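Local coordinates for protein putative alpha-L-fucosidase (Bacteroides thetaiotaomicron, PDB 4H41) that is a putative alpha-L-fucosidase with a TIM-barrel fold, probably taking part in the breakdown of host glycans, at residues Gly31-Gly36 with Asp331-Tyr336; Thr35-Asp40 with Gln61-Ile66; Ile68-Met73 with Tyr305-Thr310; Phe311-Ser314 with Ser318-Ser321. One frame throughout, in Å; residues are numbered along the deposited sequence.

How the interactions relate
All four interactions sit around the seam of an eight-stranded parallel barrel, where strand 307-310 meets strand 34-39. Interactions 1 and 2, with centres about 11 Å apart, start from strand 34-39 and share Thr35 and Gly36. The first reaches the last helix, 324-337, and the second the first barrel helix, 53-65. Interaction 3, with its centre about 8 Å from that of interaction 2, joins the strands flanking 34-39, namely 70-73 and 307-310. Interaction 4 follows strand 307-310 in the chain, with its centre likewise about 8 Å from that of interaction 2, and Thr37 OG1 bonds to Phe313 N between them. Chain start and chain end are thus tied together, closing the barrel.

Interaction 1: residues Gly31-Gly36 with Asp331-Tyr336; sequences GLKITG and DRYREY
The ring of Tyr333 reaches from its helix towards the backbone of Ile34 and meets it with the hydroxyl first. Ile34 N gives its hydrogen to Tyr333 OH at 2.9 Å in a fairly straight bond (160°). The same hydroxyl donates to a water lying in the plane of the ring, 2.6 Å from Tyr333 OH, and that water passes a hydrogen to Ile34 O at 2.7 Å. The phenol thus pairs with Ile34 N directly and with Ile34 O through the water. With CG anti to the backbone N (chi1 -179°), Tyr333 extends away from helix 324-337 far enough to make these bonds. The Ile34 side chain comes in at a slant, its CD1 lying 4.0 Å from Tyr333 CE2. Lys33 adds the flank of its CB near the hydroxyl, while the rest of its chain leads away. This is the closing region of a TIM barrel: the last helix packs against the entry to the first strand, 34-39, and Ile34 also touches Leu297 of helix 290-302. A phenylalanine in place of Tyr333 would probably leave Ile34 N without its acceptor and the bridging water without its link to the helix. About one helical turn on, Tyr336 brings the edge of its ring to Gly31 N. Its OH lies 3.4 Å from Gly31 N at a poor angle and is hydrogen-bonded to Asn30 N instead. The same helix also meets the second subunit, where Arg332 NH1 bonds to Asn50 O of that chain.

Interaction 2: residues Thr35-Asp40 with Gln61-Ile66; sequences TGTFLD and QHMKRI
Thr37 and Met63, the latter a selenomethionine, are brought together by two torsions. Thr37 has OG1 anti to its own backbone N (chi1 -176°), which puts the CG2 methyl between N and the carbonyl carbon and sends it towards the helix. Met63 holds CG beside its backbone N (chi1 -68°) and runs extended from there, so the selenium and terminal methyl reach the strand. The contact lies within the beta-alpha-beta crossover formed by strand 34-39, helix 53-65 and strand 70-73, the first such unit of the TIM barrel. The two side chains cross at about a right angle, with Thr37 CG2 3.9 Å from Met63 SE and 4.1 Å from Met63 CE. Nothing polar passes between strand and helix here; the junction is apolar and buried. The hydroxyl of Thr37 is used elsewhere. Its OG1 is 2.8 Å from Phe38 O, in the carbonyl plane and on a lone pair, and it is also hydrogen-bonded to Phe313 N at the start of helix 313-316. A valine at this position would probably leave both Phe313 N and Phe38 O without the hydroxyl that pairs with them. Val71 of strand 70-73 and Phe313 and Ser314 of helix 313-316 also touch the Met63 side chain. At its far end Met63 is met obliquely by Leu39, whose CD2 lies 4.0 Å from Met63 CE.

Interaction 3: residues Ile68-Met73 with Tyr305-Thr310; sequences IDTVIM and YDKAIT
The carboxylate of Asp69 is the flat group here, and the side chains of Asp69 and Lys307 run towards each other from opposite directions. Lys307 NZ uses the syn lone pair of Asp69 OD1, on the side of the other oxygen, in a salt bridge of 2.9 Å. Thr70 OG1 reaches the same oxygen almost along the C-O bond, 2.7 Å from Asp69 OD1, and two donors thus hold OD1 and fix the turn of the group. In the TIM barrel Asp69 immediately precedes strand 70-73 and Lys307 lies at the beginning of strand 307-310; these strands flank 34-39, and the ion pair spans it near its start. Lys307 runs straight from CB and bends only at its last torsion (chi4 61°), which swings NZ to the aspartate. NZ has further partners: Thr35 OG1 of the intervening strand, and a water, 3.1 Å from Lys307 NZ, that donates to Asp69 OD2. A bound polyether, probably from the crystallisation liquor, comes within about 4 Å of the Asp69 side chain. Deeper along the strands the contact turns apolar. Ile72 and Ile309 both touch Phe38, and they cross at about a right angle where Ile72 CD1 meets Ile309 CD1 at 4.2 Å.

Interaction 4: residues Phe311-Ser314 with Ser318-Ser321; sequences FEFS and SPQS
Ser318 leads its CB into a niche made by Phe313 and Ser314. That carbon lies 3.6 Å from Phe313 CE1 and 3.5 Å from each of two backbone oxygens, Phe313 O and Ser314 O. One bond further on, OG stands anti to the backbone N (chi1 174°) and passes Phe313 CE1 at 3.9 Å. There it accepts a hydrogen from Gln320 N, 2.9 Å from Ser318 OG, forming an ST turn, and it is also hydrogen-bonded to Asp59 of helix 53-65. The Phe313 ring receives this residue over one face: Ser318 N sits above its centre and Ser318 CA above the same ring, while Pro319 CD comes in obliquely near CZ. A type I turn from Ser318 to Ser321 then folds the chain back, and Ser321 CB ends up 3.4 Å from Ser314 O. That oxygen has a polar partner in Gln49 NE2, and Ser321 OG bonds to His315 O. The short helix 313-316, just after the last barrel strand, is thereby joined to the loop that leads into helix 324-337. Asp59 also bonds Ser314 OG, so this one acidic side chain binds hydroxyls from both segments, which implies that the turn is held by polar bonds as well as by the phenyl face.

Interaction 1: residues Gly31-Gly36 with Asp331-Tyr336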
# COMPACT_ATOMS: atom_id res chain seq x y z
N GLY B 31 25.20 8.87 14.21
CA GLY B 31 23.87 9.29 14.60
C GLY B 31 23.53 8.67 15.94
O GLY B 31 24.20 7.77 16.42
N LEU B 32 22.51 9.13 16.53
CA LEU B 32 22.06 8.61 17.80
C LEU B 32 21.38 7.28 17.54
O LEU B 32 20.46 7.22 16.72
CB LEU B 32 21.11 9.64 18.42
CG LEU B 32 20.51 9.36 19.77
CD1 LEU B 32 21.56 9.04 20.81
CD2 LEU B 32 19.70 10.54 20.21
N LYS B 33 21.78 6.23 18.24
CA LYS B 33 21.16 4.92 18.03
C LYS B 33 19.77 4.92 18.59
O LYS B 33 19.53 5.50 19.66
CB LYS B 33 21.98 3.82 18.69
CG LYS B 33 23.35 3.62 18.06
CD LYS B 33 24.19 2.60 18.85
CE LYS B 33 25.65 2.58 18.44
NZ LYS B 33 26.54 1.94 19.46
N ILE B 34 18.88 4.13 17.95
CA ILE B 34 17.50 3.93 18.42
C ILE B 34 17.54 2.91 19.56
O ILE B 34 18.00 1.79 19.38
CB ILE B 34 16.58 3.49 17.24
CG1 ILE B 34 16.37 4.69 16.29
CG2 ILE B 34 15.22 3.01 17.76
CD1 ILE B 34 15.88 4.32 14.97
N THR B 35 17.12 3.31 20.73
CA THR B 35 17.12 2.43 21.89
C THR B 35 15.72 2.23 22.49
O THR B 35 15.58 1.58 23.51
CB THR B 35 18.11 2.92 22.96
OG1 THR B 35 17.68 4.22 23.38
CG2 THR B 35 19.56 2.89 22.48
N GLY B 36 14.71 2.74 21.82
CA GLY B 36 13.33 2.51 22.19
C GLY B 36 12.43 2.44 20.99
O GLY B 36 12.74 2.97 19.92
N ASP B 331 18.93 -4.28 8.00
CA ASP B 331 20.28 -4.62 7.54
C ASP B 331 21.12 -3.36 7.28
O ASP B 331 22.26 -3.32 7.70
CB ASP B 331 20.21 -5.47 6.29
CG ASP B 331 19.62 -6.85 6.48
OD1 ASP B 331 19.49 -7.29 7.65
OD2 ASP B 331 19.23 -7.47 5.45
N ARG B 332 20.56 -2.34 6.62
CA ARG B 332 21.30 -1.08 6.37
C ARG B 332 21.66 -0.39 7.68
O ARG B 332 22.76 0.17 7.82
CB ARG B 332 20.50 -0.12 5.49
CG ARG B 332 20.07 -0.63 4.12
CD ARG B 332 21.18 -0.88 3.10
NE ARG B 332 21.99 -2.07 3.38
CZ ARG B 332 21.59 -3.34 3.26
NH1 ARG B 332 20.37 -3.63 2.80
NH2 ARG B 332 22.41 -4.32 3.58
N TYR B 333 20.73 -0.43 8.64
CA TYR B 333 20.91 0.15 9.99
C TYR B 333 22.04 -0.55 10.72
O TYR B 333 22.95 0.10 11.26
CB TYR B 333 19.58 0.05 10.74
CG TYR B 333 19.60 0.62 12.12
CD1 TYR B 333 19.99 -0.15 13.20
CD2 TYR B 333 19.24 1.94 12.36
CE1 TYR B 333 20.02 0.38 14.49
CE2 TYR B 333 19.21 2.47 13.65
CZ TYR B 333 19.63 1.69 14.71
OH TYR B 333 19.69 2.23 15.96
N ARG B 334 22.04 -1.88 10.72
CA ARG B 334 23.10 -2.63 11.36
C ARG B 334 24.45 -2.39 10.74
O ARG B 334 25.47 -2.40 11.44
CB ARG B 334 22.81 -4.15 11.32
CG ARG B 334 21.70 -4.57 12.28
CD ARG B 334 21.86 -5.99 12.72
NE ARG B 334 21.85 -6.89 11.58
CZ ARG B 334 22.89 -7.58 11.11
NH1 ARG B 334 24.08 -7.47 11.69
NH2 ARG B 334 22.74 -8.39 10.08
N GLU B 335 24.49 -2.23 9.41
CA GLU B 335 25.74 -1.96 8.73
C GLU B 335 26.33 -0.59 9.14
O GLU B 335 27.51 -0.48 9.46
CB GLU B 335 25.54 -2.03 7.20
CG GLU B 335 25.44 -3.47 6.75
CD GLU B 335 25.13 -3.70 5.28
OE1 GLU B 335 24.90 -2.70 4.57
OE2 GLU B 335 24.98 -4.88 4.88
N TYR B 336 25.51 0.43 9.18
CA TYR B 336 25.93 1.79 9.55
C TYR B 336 26.37 1.89 10.98
O TYR B 336 27.33 2.61 11.26
CB TYR B 336 24.76 2.74 9.27
CG TYR B 336 24.99 4.18 9.69
CD1 TYR B 336 25.72 5.05 8.89
CD2 TYR B 336 24.50 4.66 10.89
CE1 TYR B 336 25.92 6.38 9.28
CE2 TYR B 336 24.73 5.97 11.30
CZ TYR B 336 25.39 6.84 10.47
OH TYR B 336 25.56 8.14 10.90
O HOH W 1 20.01 0.71 18.00

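Interaction 2: residues Thr35-Asp40 with Gln61-Ile66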
# COMPACT_ATOMS: atom_id res chain seq x y z
N THR B 35 17.12 3.31 20.73
CA THR B 35 17.12 2.43 21.89
C THR B 35 15.72 2.23 22.49
O THR B 35 15.58 1.58 23.51
CB THR B 35 18.11 2.92 22.96
OG1 THR B 35 17.68 4.22 23.38
CG2 THR B 35 19.56 2.89 22.48
N GLY B 36 14.71 2.74 21.82
CA GLY B 36 13.33 2.51 22.19
C GLY B 36 12.43 2.44 20.99
O GLY B 36 12.74 2.97 19.92
N THR B 37 11.29 1.70 21.13
CA THR B 37 10.30 1.67 20.08
C THR B 37 8.94 1.67 20.67
O THR B 37 8.71 1.10 21.75
CB THR B 37 10.47 0.47 19.13
OG1 THR B 37 9.50 0.57 18.07
CG2 THR B 37 10.34 -0.85 19.83
N PHE B 38 8.02 2.30 19.94
CA PHE B 38 6.61 2.13 20.20
C PHE B 38 6.23 0.74 19.80
O PHE B 38 6.89 0.09 18.96
CB PHE B 38 5.74 3.13 19.47
CG PHE B 38 5.85 4.51 20.07
CD1 PHE B 38 5.09 4.87 21.18
CD2 PHE B 38 6.75 5.43 19.56
CE1 PHE B 38 5.17 6.15 21.71
CE2 PHE B 38 6.84 6.72 20.11
CZ PHE B 38 6.07 7.07 21.19
N LEU B 39 5.15 0.28 20.40
CA LEU B 39 4.42 -0.93 20.10
C LEU B 39 3.10 -0.37 19.64
O LEU B 39 2.37 0.17 20.47
CB LEU B 39 4.28 -1.84 21.34
CG LEU B 39 5.55 -2.22 22.07
CD1 LEU B 39 5.22 -2.77 23.43
CD2 LEU B 39 6.38 -3.17 21.26
N ASP B 40 2.74 -0.49 18.35
CA ASP B 40 1.59 0.20 17.79
C ASP B 40 0.27 -0.48 18.09
O ASP B 40 -0.40 -1.00 17.20
CB ASP B 40 1.77 0.39 16.29
CG ASP B 40 0.73 1.32 15.69
OD1 ASP B 40 0.29 2.26 16.39
OD2 ASP B 40 0.38 1.11 14.52
N GLN B 61 13.17 -10.32 20.23
CA GLN B 61 14.53 -10.80 19.97
C GLN B 61 15.23 -9.93 18.90
O GLN B 61 16.41 -9.58 19.09
CB GLN B 61 14.53 -12.25 19.50
CG GLN B 61 14.06 -13.25 20.55
CD GLN B 61 14.03 -14.62 19.96
OE1 GLN B 61 15.05 -15.08 19.42
NE2 GLN B 61 12.92 -15.34 20.09
N HIS B 62 14.50 -9.54 17.83
CA HIS B 62 15.07 -8.68 16.77
C HIS B 62 15.39 -7.30 17.36
O HIS B 62 16.40 -6.70 17.01
CB HIS B 62 14.12 -8.53 15.53
CG HIS B 62 13.86 -9.80 14.75
ND1 HIS B 62 14.90 -10.61 14.33
CD2 HIS B 62 12.70 -10.28 14.25
CE1 HIS B 62 14.34 -11.61 13.66
NE2 HIS B 62 13.01 -11.45 13.59
N MSE B 63 14.55 -6.82 18.30
CA MSE B 63 14.79 -5.54 18.97
C MSE B 63 16.01 -5.60 19.85
O MSE B 63 16.85 -4.72 19.81
CB MSE B 63 13.58 -5.16 19.84
CG MSE B 63 12.32 -4.82 19.07
SE MSE B 63 10.89 -4.65 20.40
CE MSE B 63 9.37 -4.80 19.20
N LYS B 64 16.12 -6.68 20.63
CA LYS B 64 17.25 -6.83 21.55
C LYS B 64 18.58 -6.86 20.83
O LYS B 64 19.56 -6.26 21.31
CB LYS B 64 17.08 -8.12 22.37
CG LYS B 64 18.07 -8.30 23.52
CD LYS B 64 17.77 -7.35 24.64
CE LYS B 64 18.66 -7.53 25.85
NZ LYS B 64 18.26 -6.52 26.85
N ARG B 65 18.62 -7.50 19.66
CA ARG B 65 19.84 -7.56 18.86
C ARG B 65 20.41 -6.19 18.55
O ARG B 65 21.62 -6.04 18.48
CB ARG B 65 19.57 -8.32 17.59
CG ARG B 65 20.78 -8.53 16.73
CD ARG B 65 20.43 -9.32 15.52
NE ARG B 65 21.61 -9.57 14.70
CZ ARG B 65 21.60 -10.18 13.53
NH1 ARG B 65 20.45 -10.60 13.00
NH2 ARG B 65 22.73 -10.37 12.87
N ILE B 66 19.56 -5.18 18.30
CA ILE B 66 20.06 -3.85 17.97
C ILE B 66 20.14 -2.90 19.17
O ILE B 66 20.48 -1.73 18.98
CB ILE B 66 19.29 -3.19 16.79
CG1 ILE B 66 17.80 -2.96 17.11
CG2 ILE B 66 19.45 -4.01 15.55
CD1 ILE B 66 17.14 -1.94 16.16

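Interaction 3: residues Ile68-Met73 with Tyr305-Thr310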
# COMPACT_ATOMS: atom_id res chain seq x y z
N ILE B 68 17.65 -2.19 21.59
CA ILE B 68 16.45 -1.55 22.09
C ILE B 68 16.33 -1.99 23.57
O ILE B 68 16.49 -3.17 23.89
CB ILE B 68 15.22 -1.86 21.22
CG1 ILE B 68 15.26 -0.97 19.93
CG2 ILE B 68 13.90 -1.64 22.01
CD1 ILE B 68 14.35 -1.36 18.86
N ASP B 69 16.10 -1.03 24.45
CA ASP B 69 15.97 -1.31 25.88
C ASP B 69 14.63 -0.84 26.45
O ASP B 69 14.40 -0.99 27.66
CB ASP B 69 17.14 -0.67 26.66
CG ASP B 69 17.29 0.85 26.59
OD1 ASP B 69 16.26 1.56 26.52
OD2 ASP B 69 18.43 1.33 26.67
N THR B 70 13.81 -0.18 25.63
CA THR B 70 12.55 0.43 26.05
C THR B 70 11.48 0.17 25.02
O THR B 70 11.72 0.36 23.84
CB THR B 70 12.75 1.94 26.22
OG1 THR B 70 13.72 2.19 27.24
CG2 THR B 70 11.48 2.67 26.61
N VAL B 71 10.31 -0.29 25.46
CA VAL B 71 9.15 -0.50 24.56
C VAL B 71 7.97 0.27 25.13
O VAL B 71 7.75 0.29 26.36
CB VAL B 71 8.84 -1.98 24.33
CG1 VAL B 71 9.97 -2.64 23.56
CG2 VAL B 71 8.58 -2.72 25.64
N ILE B 72 7.26 0.97 24.25
CA ILE B 72 6.19 1.86 24.65
C ILE B 72 4.90 1.48 23.97
O ILE B 72 4.78 1.70 22.74
CB ILE B 72 6.53 3.33 24.32
CG1 ILE B 72 7.90 3.77 24.91
CG2 ILE B 72 5.37 4.22 24.78
CD1 ILE B 72 8.94 4.09 23.86
N MSE B 73 3.91 0.98 24.73
CA MSE B 73 2.61 0.63 24.14
C MSE B 73 1.90 1.92 23.91
O MSE B 73 1.65 2.64 24.86
CB MSE B 73 1.84 -0.31 25.05
CG MSE B 73 0.69 -0.99 24.30
SE MSE B 73 -0.38 -2.03 25.54
CE MSE B 73 -0.97 -0.61 26.55
N TYR B 305 21.08 15.13 21.69
CA TYR B 305 19.89 14.50 22.24
C TYR B 305 20.23 13.32 23.14
O TYR B 305 21.25 12.67 22.95
CB TYR B 305 18.97 14.05 21.12
CG TYR B 305 18.06 15.12 20.60
CD1 TYR B 305 18.50 16.43 20.41
CD2 TYR B 305 16.76 14.82 20.21
CE1 TYR B 305 17.64 17.43 19.96
CE2 TYR B 305 15.92 15.79 19.69
CZ TYR B 305 16.35 17.10 19.59
OH TYR B 305 15.50 18.08 19.16
N ASP B 306 19.38 13.05 24.12
CA ASP B 306 19.60 12.03 25.14
C ASP B 306 19.22 10.66 24.69
O ASP B 306 19.79 9.73 25.20
CB ASP B 306 18.77 12.36 26.42
CG ASP B 306 19.07 13.73 26.94
OD1 ASP B 306 20.25 14.07 27.07
OD2 ASP B 306 18.12 14.52 27.08
N LYS B 307 18.17 10.52 23.88
CA LYS B 307 17.69 9.22 23.45
C LYS B 307 16.93 9.30 22.16
O LYS B 307 16.28 10.31 21.87
CB LYS B 307 16.75 8.61 24.53
CG LYS B 307 16.44 7.11 24.38
CD LYS B 307 15.42 6.64 25.46
CE LYS B 307 15.20 5.14 25.54
NZ LYS B 307 16.43 4.40 25.87
N ALA B 308 17.02 8.24 21.35
CA ALA B 308 16.20 8.13 20.14
C ALA B 308 15.27 6.94 20.31
O ALA B 308 15.70 5.84 20.67
CB ALA B 308 17.04 7.98 18.89
N ILE B 309 14.01 7.16 20.05
CA ILE B 309 13.00 6.11 20.01
C ILE B 309 12.44 6.14 18.59
O ILE B 309 12.70 7.10 17.86
CB ILE B 309 11.92 6.26 21.11
CG1 ILE B 309 11.00 7.48 20.85
CG2 ILE B 309 12.60 6.34 22.49
CD1 ILE B 309 9.84 7.61 21.85
N THR B 310 11.64 5.15 18.20
CA THR B 310 11.04 5.18 16.88
C THR B 310 9.61 4.70 16.89
O THR B 310 9.26 3.77 17.62
CB THR B 310 11.87 4.28 15.88
OG1 THR B 310 11.37 4.41 14.55
CG2 THR B 310 11.85 2.79 16.25
O HOH W 2 17.99 3.81 28.44

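Interaction 4: residues Phe311-Ser314 with Ser318-Ser321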
# COMPACT_ATOMS: atom_id res chain seq x y z
N PHE B 311 8.81 5.33 16.05
CA PHE B 311 7.54 4.81 15.56
C PHE B 311 7.90 4.29 14.17
O PHE B 311 8.15 5.10 13.28
CB PHE B 311 6.42 5.84 15.53
CG PHE B 311 5.09 5.21 15.21
CD1 PHE B 311 4.74 4.91 13.91
CD2 PHE B 311 4.26 4.75 16.23
CE1 PHE B 311 3.59 4.21 13.61
CE2 PHE B 311 3.09 4.07 15.94
CZ PHE B 311 2.76 3.81 14.63
N GLU B 312 7.99 2.97 13.93
CA GLU B 312 7.72 1.87 14.85
C GLU B 312 8.50 0.67 14.37
O GLU B 312 8.45 0.36 13.18
CB GLU B 312 6.21 1.54 14.86
CG GLU B 312 5.81 0.56 15.95
CD GLU B 312 5.11 -0.72 15.54
OE1 GLU B 312 5.20 -1.09 14.35
OE2 GLU B 312 4.50 -1.38 16.41
N PHE B 313 9.21 0.02 15.26
CA PHE B 313 10.07 -1.09 14.85
C PHE B 313 9.33 -2.22 14.16
O PHE B 313 9.78 -2.65 13.08
CB PHE B 313 10.82 -1.64 16.05
CG PHE B 313 11.74 -2.78 15.73
CD1 PHE B 313 11.29 -4.09 15.78
CD2 PHE B 313 13.07 -2.56 15.42
CE1 PHE B 313 12.13 -5.15 15.46
CE2 PHE B 313 13.90 -3.62 15.07
CZ PHE B 313 13.43 -4.91 15.11
N SER B 314 8.28 -2.75 14.79
CA SER B 314 7.62 -3.97 14.27
C SER B 314 7.17 -3.88 12.80
O SER B 314 7.22 -4.88 12.11
CB SER B 314 6.47 -4.40 15.15
OG SER B 314 7.00 -4.65 16.45
N SER B 318 11.48 -4.17 11.27
CA SER B 318 11.68 -5.56 11.66
C SER B 318 11.91 -6.50 10.52
O SER B 318 11.14 -6.50 9.57
CB SER B 318 10.46 -6.05 12.42
OG SER B 318 10.57 -7.45 12.70
N PRO B 319 12.81 -7.48 10.67
CA PRO B 319 12.90 -8.57 9.68
C PRO B 319 11.62 -9.41 9.54
O PRO B 319 11.42 -10.07 8.53
CB PRO B 319 14.04 -9.47 10.26
CG PRO B 319 14.86 -8.56 11.07
CD PRO B 319 13.85 -7.61 11.71
N GLN B 320 10.72 -9.33 10.54
CA GLN B 320 9.45 -10.06 10.51
C GLN B 320 8.31 -9.26 9.90
O GLN B 320 7.24 -9.84 9.65
CB GLN B 320 9.09 -10.40 11.97
CG GLN B 320 8.03 -11.46 12.10
CD GLN B 320 7.82 -11.92 13.52
OE1 GLN B 320 7.26 -12.98 13.72
NE2 GLN B 320 8.19 -11.14 14.55
N SER B 321 8.50 -7.98 9.62
CA SER B 321 7.42 -7.18 9.08
C SER B 321 6.92 -7.69 7.73
O SER B 321 7.70 -8.10 6.86
CB SER B 321 7.85 -5.72 8.88
OG SER B 321 6.75 -4.98 8.37